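Local coordinates for protein adenylate kinase (Desulfovibrio gigas, PDB 2XB4) that probably catalyses the reversible transfer of the terminal phosphate group between ATP and AMP, and carries a zinc ion, at residues Pro86-Phe96 and Val181-Tyr191. Residues are numbered along the deposited sequence; the frame is centred on the assembly and turned at random.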
ATOM      1  N   PRO A  86     -23.583 -12.317  16.701  1.00 15.72           N
ATOM      2  CA  PRO A  86     -24.489 -12.043  15.581  1.00 13.52           C
ATOM      3  C   PRO A  86     -24.340 -10.612  15.065  1.00 13.54           C
ATOM      4  O   PRO A  86     -23.888  -9.720  15.806  1.00 13.65           O
ATOM      5  CB  PRO A  86     -25.888 -12.271  16.209  1.00 11.46           C
ATOM      6  CG  PRO A  86     -25.654 -11.879  17.674  1.00 13.11           C
ATOM      7  CD  PRO A  86     -24.268 -12.256  18.015  1.00 13.34           C
ATOM      8  N   ARG A  87     -24.802 -10.374  13.857  1.00 11.35           N
ATOM      9  CA  ARG A  87     -24.763  -9.000  13.331  1.00 11.36           C
ATOM     10  C   ARG A  87     -26.144  -8.335  13.231  1.00 12.12           C
ATOM     11  O   ARG A  87     -26.258  -7.100  12.993  1.00 12.89           O
ATOM     12  CB  ARG A  87     -24.152  -8.997  11.919  1.00 12.28           C
ATOM     13  CG  ARG A  87     -22.609  -9.310  11.927  1.00 17.01           C
ATOM     14  CD  ARG A  87     -22.191  -9.172  10.441  1.00 21.36           C
ATOM     15  NE  ARG A  87     -21.564  -7.858  10.161  1.00 27.12           N
ATOM     16  CZ  ARG A  87     -21.454  -7.336   8.912  1.00 30.88           C
ATOM     17  NH1 ARG A  87     -22.003  -8.023   7.860  1.00 23.18           N
ATOM     18  NH2 ARG A  87     -20.806  -6.167   8.686  1.00 19.91           N
ATOM     19  N   ASN A  88     -27.190  -9.144  13.322  1.00 12.02           N
ATOM     20  CA  ASN A  88     -28.532  -8.556  13.195  1.00 12.71           C
ATOM     21  C   ASN A  88     -29.464  -9.278  14.190  1.00 14.63           C
ATOM     22  O   ASN A  88     -29.056 -10.273  14.838  1.00 13.47           O
ATOM     23  CB  ASN A  88     -29.021  -8.621  11.705  1.00 12.59           C
ATOM     24  CG  ASN A  88     -29.127 -10.085  11.141  1.00 13.76           C
ATOM     25  OD1 ASN A  88     -29.561 -10.994  11.817  1.00 13.43           O
ATOM     26  ND2 ASN A  88     -28.731 -10.283   9.871  1.00 11.15           N
ATOM     27  N   THR A  89     -30.703  -8.804  14.277  1.00 13.23           N
ATOM     28  CA  THR A  89     -31.635  -9.300  15.304  1.00 15.61           C
ATOM     29  C   THR A  89     -32.125 -10.718  15.063  1.00 15.57           C
ATOM     30  O   THR A  89     -32.316 -11.501  16.044  1.00 16.80           O
ATOM     31  CB  THR A  89     -32.825  -8.342  15.535  1.00 18.51           C
ATOM     32  OG1 THR A  89     -33.324  -7.946  14.255  1.00 17.81           O
ATOM     33  CG2 THR A  89     -32.338  -7.082  16.228  1.00 17.54           C
ATOM     34  N   VAL A  90     -32.371 -11.055  13.792  1.00 16.08           N
ATOM     35  CA  VAL A  90     -32.811 -12.424  13.443  1.00 16.83           C
ATOM     36  C   VAL A  90     -31.721 -13.425  13.855  1.00 15.15           C
ATOM     37  O   VAL A  90     -32.011 -14.442  14.520  1.00 14.85           O
ATOM     38  CB  VAL A  90     -33.249 -12.563  11.944  1.00 19.38           C
ATOM     39  CG1 VAL A  90     -33.427 -14.054  11.506  1.00 17.92           C
ATOM     40  CG2 VAL A  90     -34.560 -11.712  11.631  1.00 22.16           C
ATOM     41  N   GLN A  91     -30.458 -13.145  13.512  1.00 12.41           N
ATOM     42  CA  GLN A  91     -29.371 -13.990  13.986  1.00 11.13           C
ATOM     43  C   GLN A  91     -29.288 -13.986  15.501  1.00 13.01           C
ATOM     44  O   GLN A  91     -28.970 -15.082  16.112  1.00 13.57           O
ATOM     45  CB  GLN A  91     -27.993 -13.507  13.505  1.00 11.29           C
ATOM     46  CG  GLN A  91     -27.841 -13.667  11.995  1.00 13.03           C
ATOM     47  CD  GLN A  91     -26.529 -12.970  11.448  1.00 20.05           C
ATOM     48  OE1 GLN A  91     -25.931 -12.120  12.083  1.00 21.62           O
ATOM     49  NE2 GLN A  91     -26.100 -13.383  10.254  1.00 19.12           N
ATOM     50  N   ALA A  92     -29.470 -12.828  16.149  1.00 12.40           N
ATOM     51  CA  ALA A  92     -29.267 -12.810  17.602  1.00 13.17           C
ATOM     52  C   ALA A  92     -30.289 -13.712  18.297  1.00 13.27           C
ATOM     53  O   ALA A  92     -29.985 -14.368  19.371  1.00 13.84           O
ATOM     54  CB  ALA A  92     -29.444 -11.371  18.165  1.00 13.81           C
ATOM     55  N   GLN A  93     -31.558 -13.632  17.834  1.00 12.43           N
ATOM     56  CA  GLN A  93     -32.608 -14.416  18.506  1.00 16.09           C
ATOM     57  C   GLN A  93     -32.377 -15.951  18.152  1.00 16.00           C
ATOM     58  O   GLN A  93     -32.524 -16.838  18.997  1.00 16.71           O
ATOM     59  CB  GLN A  93     -33.999 -13.983  18.036  1.00 16.96           C
ATOM     60  CG  GLN A  93     -35.042 -14.908  18.604  1.00 22.92           C
ATOM     61  CD  GLN A  93     -36.442 -14.436  18.266  1.00 33.78           C
ATOM     62  OE1 GLN A  93     -36.622 -13.359  17.674  1.00 38.18           O
ATOM     63  NE2 GLN A  93     -37.445 -15.245  18.610  1.00 37.24           N
ATOM     64  N   LYS A  94     -32.048 -16.251  16.908  1.00 14.65           N
ATOM     65  CA  LYS A  94     -31.811 -17.716  16.541  1.00 15.19           C
ATOM     66  C   LYS A  94     -30.651 -18.255  17.369  1.00 14.30           C
ATOM     67  O   LYS A  94     -30.695 -19.438  17.863  1.00 15.59           O
ATOM     68  CB  LYS A  94     -31.564 -17.904  15.031  1.00 12.59           C
ATOM     69  CG  LYS A  94     -32.901 -17.656  14.309  1.00 14.00           C
ATOM     70  CD  LYS A  94     -32.664 -17.648  12.747  1.00 23.05           C
ATOM     71  CE  LYS A  94     -33.995 -18.041  12.042  1.00 28.23           C
ATOM     72  NZ  LYS A  94     -33.890 -17.468  10.684  1.00 31.51           N
ATOM     73  N   LEU A  95     -29.627 -17.414  17.556  1.00 12.81           N
ATOM     74  CA  LEU A  95     -28.471 -17.839  18.378  1.00 12.90           C
ATOM     75  C   LEU A  95     -28.884 -18.084  19.853  1.00 15.52           C
ATOM     76  O   LEU A  95     -28.529 -19.097  20.459  1.00 14.76           O
ATOM     77  CB  LEU A  95     -27.324 -16.817  18.336  1.00 12.61           C
ATOM     78  CG  LEU A  95     -26.074 -17.044  19.245  1.00 15.54           C
ATOM     79  CD1 LEU A  95     -25.295 -18.282  18.702  1.00 13.83           C
ATOM     80  CD2 LEU A  95     -25.110 -15.857  19.155  1.00 15.43           C
ATOM     81  N   PHE A  96     -29.611 -17.134  20.426  1.00 14.07           N
ATOM     82  CA  PHE A  96     -30.087 -17.330  21.781  1.00 15.60           C
ATOM     83  C   PHE A  96     -30.910 -18.661  21.934  1.00 15.18           C
ATOM     84  O   PHE A  96     -30.684 -19.439  22.874  1.00 15.85           O
ATOM     85  CB  PHE A  96     -30.922 -16.141  22.214  1.00 14.37           C
ATOM     86  CG  PHE A  96     -31.423 -16.295  23.610  1.00 20.14           C
ATOM     87  CD1 PHE A  96     -30.521 -16.323  24.689  1.00 22.03           C
ATOM     88  CD2 PHE A  96     -32.784 -16.494  23.844  1.00 23.33           C
ATOM     89  CE1 PHE A  96     -31.036 -16.536  26.021  1.00 24.37           C
ATOM     90  CE2 PHE A  96     -33.270 -16.684  25.192  1.00 27.80           C
ATOM     91  CZ  PHE A  96     -32.355 -16.676  26.242  1.00 24.45           C
ATOM     92  N   VAL A 181     -32.673  -0.597  14.191  1.00 13.57           N
ATOM     93  CA  VAL A 181     -33.961  -1.267  13.860  1.00 14.54           C
ATOM     94  C   VAL A 181     -33.648  -2.773  13.969  1.00 13.06           C
ATOM     95  O   VAL A 181     -34.310  -3.495  14.672  1.00 12.52           O
ATOM     96  CB  VAL A 181     -34.505  -0.881  12.488  1.00 14.55           C
ATOM     97  CG1 VAL A 181     -35.906  -1.635  12.155  1.00 17.95           C
ATOM     98  CG2 VAL A 181     -34.703   0.656  12.407  1.00 17.86           C
ATOM     99  N   ASP A 182     -32.680  -3.268  13.193  1.00 12.74           N
ATOM    100  CA  ASP A 182     -32.442  -4.738  13.159  1.00 12.47           C
ATOM    101  C   ASP A 182     -30.972  -5.050  12.850  1.00 11.29           C
ATOM    102  O   ASP A 182     -30.650  -6.179  12.484  1.00 14.78           O
ATOM    103  CB  ASP A 182     -33.445  -5.443  12.222  1.00 14.26           C
ATOM    104  CG  ASP A 182     -33.432  -4.921  10.740  1.00 17.16           C
ATOM    105  OD1 ASP A 182     -32.601  -4.077  10.335  1.00 11.52           O
ATOM    106  OD2 ASP A 182     -34.259  -5.453   9.957  1.00 18.10           O
ATOM    107  N   GLY A 183     -30.098  -4.075  13.062  1.00 10.72           N
ATOM    108  CA  GLY A 183     -28.658  -4.285  12.752  1.00 10.76           C
ATOM    109  C   GLY A 183     -27.901  -4.689  14.051  1.00 11.17           C
ATOM    110  O   GLY A 183     -28.503  -5.284  14.989  1.00 10.30           O
ATOM    111  N   THR A 184     -26.610  -4.347  14.157  1.00 11.52           N
ATOM    112  CA  THR A 184     -25.864  -4.956  15.262  1.00  9.81           C
ATOM    113  C   THR A 184     -26.138  -4.334  16.615  1.00 12.01           C
ATOM    114  O   THR A 184     -26.180  -5.060  17.593  1.00 11.62           O
ATOM    115  CB  THR A 184     -24.369  -4.922  14.940  1.00 12.09           C
ATOM    116  OG1 THR A 184     -24.229  -5.345  13.584  1.00  8.75           O
ATOM    117  CG2 THR A 184     -23.631  -5.912  15.841  1.00 10.34           C
ATOM    118  N   LEU A 185     -26.313  -2.997  16.686  1.00 11.39           N
ATOM    119  CA  LEU A 185     -26.781  -2.407  17.919  1.00 12.25           C
ATOM    120  C   LEU A 185     -28.135  -2.979  18.363  1.00 11.62           C
ATOM    121  O   LEU A 185     -28.323  -3.153  19.595  1.00 12.47           O
ATOM    122  CB  LEU A 185     -26.897  -0.825  17.836  1.00 10.08           C
ATOM    123  CG  LEU A 185     -25.617   0.022  18.017  1.00 16.54           C
ATOM    124  CD1 LEU A 185     -26.056   1.519  18.090  1.00 16.37           C
ATOM    125  CD2 LEU A 185     -24.851  -0.390  19.345  1.00 13.19           C
ATOM    126  N   ALA A 186     -29.093  -3.165  17.429  1.00  9.39           N
ATOM    127  CA  ALA A 186     -30.388  -3.778  17.830  1.00 11.45           C
ATOM    128  C   ALA A 186     -30.092  -5.203  18.411  1.00 11.57           C
ATOM    129  O   ALA A 186     -30.728  -5.582  19.389  1.00 12.46           O
ATOM    130  CB  ALA A 186     -31.320  -3.837  16.640  1.00  9.54           C
ATOM    131  N   ALA A 187     -29.127  -5.940  17.825  1.00  9.72           N
ATOM    132  CA  ALA A 187     -28.783  -7.257  18.366  1.00 11.28           C
ATOM    133  C   ALA A 187     -28.221  -7.166  19.797  1.00 12.79           C
ATOM    134  O   ALA A 187     -28.641  -7.958  20.715  1.00 14.67           O
ATOM    135  CB  ALA A 187     -27.805  -8.041  17.440  1.00  9.63           C
ATOM    136  N   ALA A 188     -27.253  -6.264  19.985  1.00 11.56           N
ATOM    137  CA  ALA A 188     -26.662  -6.028  21.332  1.00 12.60           C
ATOM    138  C   ALA A 188     -27.762  -5.672  22.356  1.00 13.62           C
ATOM    139  O   ALA A 188     -27.800  -6.218  23.466  1.00 13.61           O
ATOM    140  CB  ALA A 188     -25.645  -4.872  21.266  1.00 11.49           C
ATOM    141  N   TYR A 189     -28.687  -4.773  21.968  1.00 13.79           N
ATOM    142  CA  TYR A 189     -29.777  -4.369  22.848  1.00 13.44           C
ATOM    143  C   TYR A 189     -30.799  -5.480  23.159  1.00 14.09           C
ATOM    144  O   TYR A 189     -31.404  -5.463  24.203  1.00 16.89           O
ATOM    145  CB  TYR A 189     -30.527  -3.105  22.323  1.00 14.74           C
ATOM    146  CG  TYR A 189     -29.672  -1.895  22.092  1.00 16.49           C
ATOM    147  CD1 TYR A 189     -28.402  -1.748  22.712  1.00 18.94           C
ATOM    148  CD2 TYR A 189     -30.158  -0.834  21.306  1.00 18.26           C
ATOM    149  CE1 TYR A 189     -27.606  -0.601  22.449  1.00 17.12           C
ATOM    150  CE2 TYR A 189     -29.410   0.328  21.102  1.00 19.77           C
ATOM    151  CZ  TYR A 189     -28.166   0.459  21.663  1.00 18.47           C
ATOM    152  OH  TYR A 189     -27.419   1.614  21.378  1.00 17.98           O
ATOM    153  N   TYR A 190     -31.010  -6.396  22.232  1.00 16.05           N
ATOM    154  CA  TYR A 190     -31.811  -7.563  22.483  1.00 15.74           C
ATOM    155  C   TYR A 190     -31.195  -8.350  23.661  1.00 16.36           C
ATOM    156  O   TYR A 190     -31.938  -8.795  24.585  1.00 17.33           O
ATOM    157  CB  TYR A 190     -31.874  -8.362  21.200  1.00 14.99           C
ATOM    158  CG  TYR A 190     -32.312  -9.771  21.362  1.00 13.53           C
ATOM    159  CD1 TYR A 190     -33.703 -10.103  21.521  1.00 15.62           C
ATOM    160  CD2 TYR A 190     -31.392 -10.821  21.272  1.00 14.55           C
ATOM    161  CE1 TYR A 190     -34.077 -11.420  21.620  1.00 19.09           C
ATOM    162  CE2 TYR A 190     -31.828 -12.201  21.404  1.00 16.83           C
ATOM    163  CZ  TYR A 190     -33.130 -12.444  21.562  1.00 19.03           C
ATOM    164  OH  TYR A 190     -33.598 -13.723  21.665  1.00 22.15           O
ATOM    165  N   TYR A 191     -29.870  -8.443  23.703  1.00 14.53           N
ATOM    166  CA  TYR A 191     -29.239  -9.110  24.866  1.00 16.64           C
ATOM    167  C   TYR A 191     -29.338  -8.220  26.127  1.00 15.15           C
ATOM    168  O   TYR A 191     -29.690  -8.740  27.176  1.00 16.09           O
ATOM    169  CB  TYR A 191     -27.790  -9.574  24.616  1.00 13.68           C
ATOM    170  CG  TYR A 191     -27.767 -10.705  23.565  1.00 16.48           C
ATOM    171  CD1 TYR A 191     -28.095 -12.019  23.916  1.00 19.96           C
ATOM    172  CD2 TYR A 191     -27.381 -10.460  22.235  1.00 12.95           C
ATOM    173  CE1 TYR A 191     -28.170 -13.044  22.920  1.00 19.17           C
ATOM    174  CE2 TYR A 191     -27.413 -11.458  21.280  1.00 14.61           C
ATOM    175  CZ  TYR A 191     -27.852 -12.708  21.610  1.00 17.22           C
ATOM    176  OH  TYR A 191     -27.800 -13.650  20.651  1.00 20.58           O
TER
HETATM  177  O   HOH W   1     -21.821  -5.624  12.431  1.00  5.35           O
HETATM  178  O   HOH W   2     -35.520  -6.018  14.678  1.00 29.77           O
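Ala92 and Ala187 meet through their methyl groups, CB to CB 3.8 Å, where helices 89-96 and 184-191 run side by side at 32°. Their axes come within 8.6 Å. Thr89 CG2 presses on Ala186 CB at 3.4 Å, tighter than usual for two carbons. Tyr191 CG lies beside its own backbone N (chi1 -67°), which brings CE2 to Ala92 CB. Its ring edge meets Pro86 CG, and its OH gives a weak hydrogen bond to Ala92 O, already the acceptor of Phe96 N. Leu4 and Phe6 of the central parallel sheet also touch this buried ring. The Tyr190 ring packs on Ala92 CB through CD2 (3.7 Å).

The solvent side is looser. Gln93 is exposed there, and its amide turns to Glu97. A water joins Thr89 OG1 to Val181 O.

At the helix starts, Thr184 OG1 donates to Arg87 O (2.7 Å) and also accepts from a water held by Arg87 NE. Thr89 N reaches Asp182 O from above the carbonyl plane. Asn88 and Gln91 form a capping box, and Gln91 OE1 takes Arg87 N at 2.7 Å. These bonds hold the backbone of Arg87-Gln91, the turn whose Arg87 and Gln91 probably bind AMP.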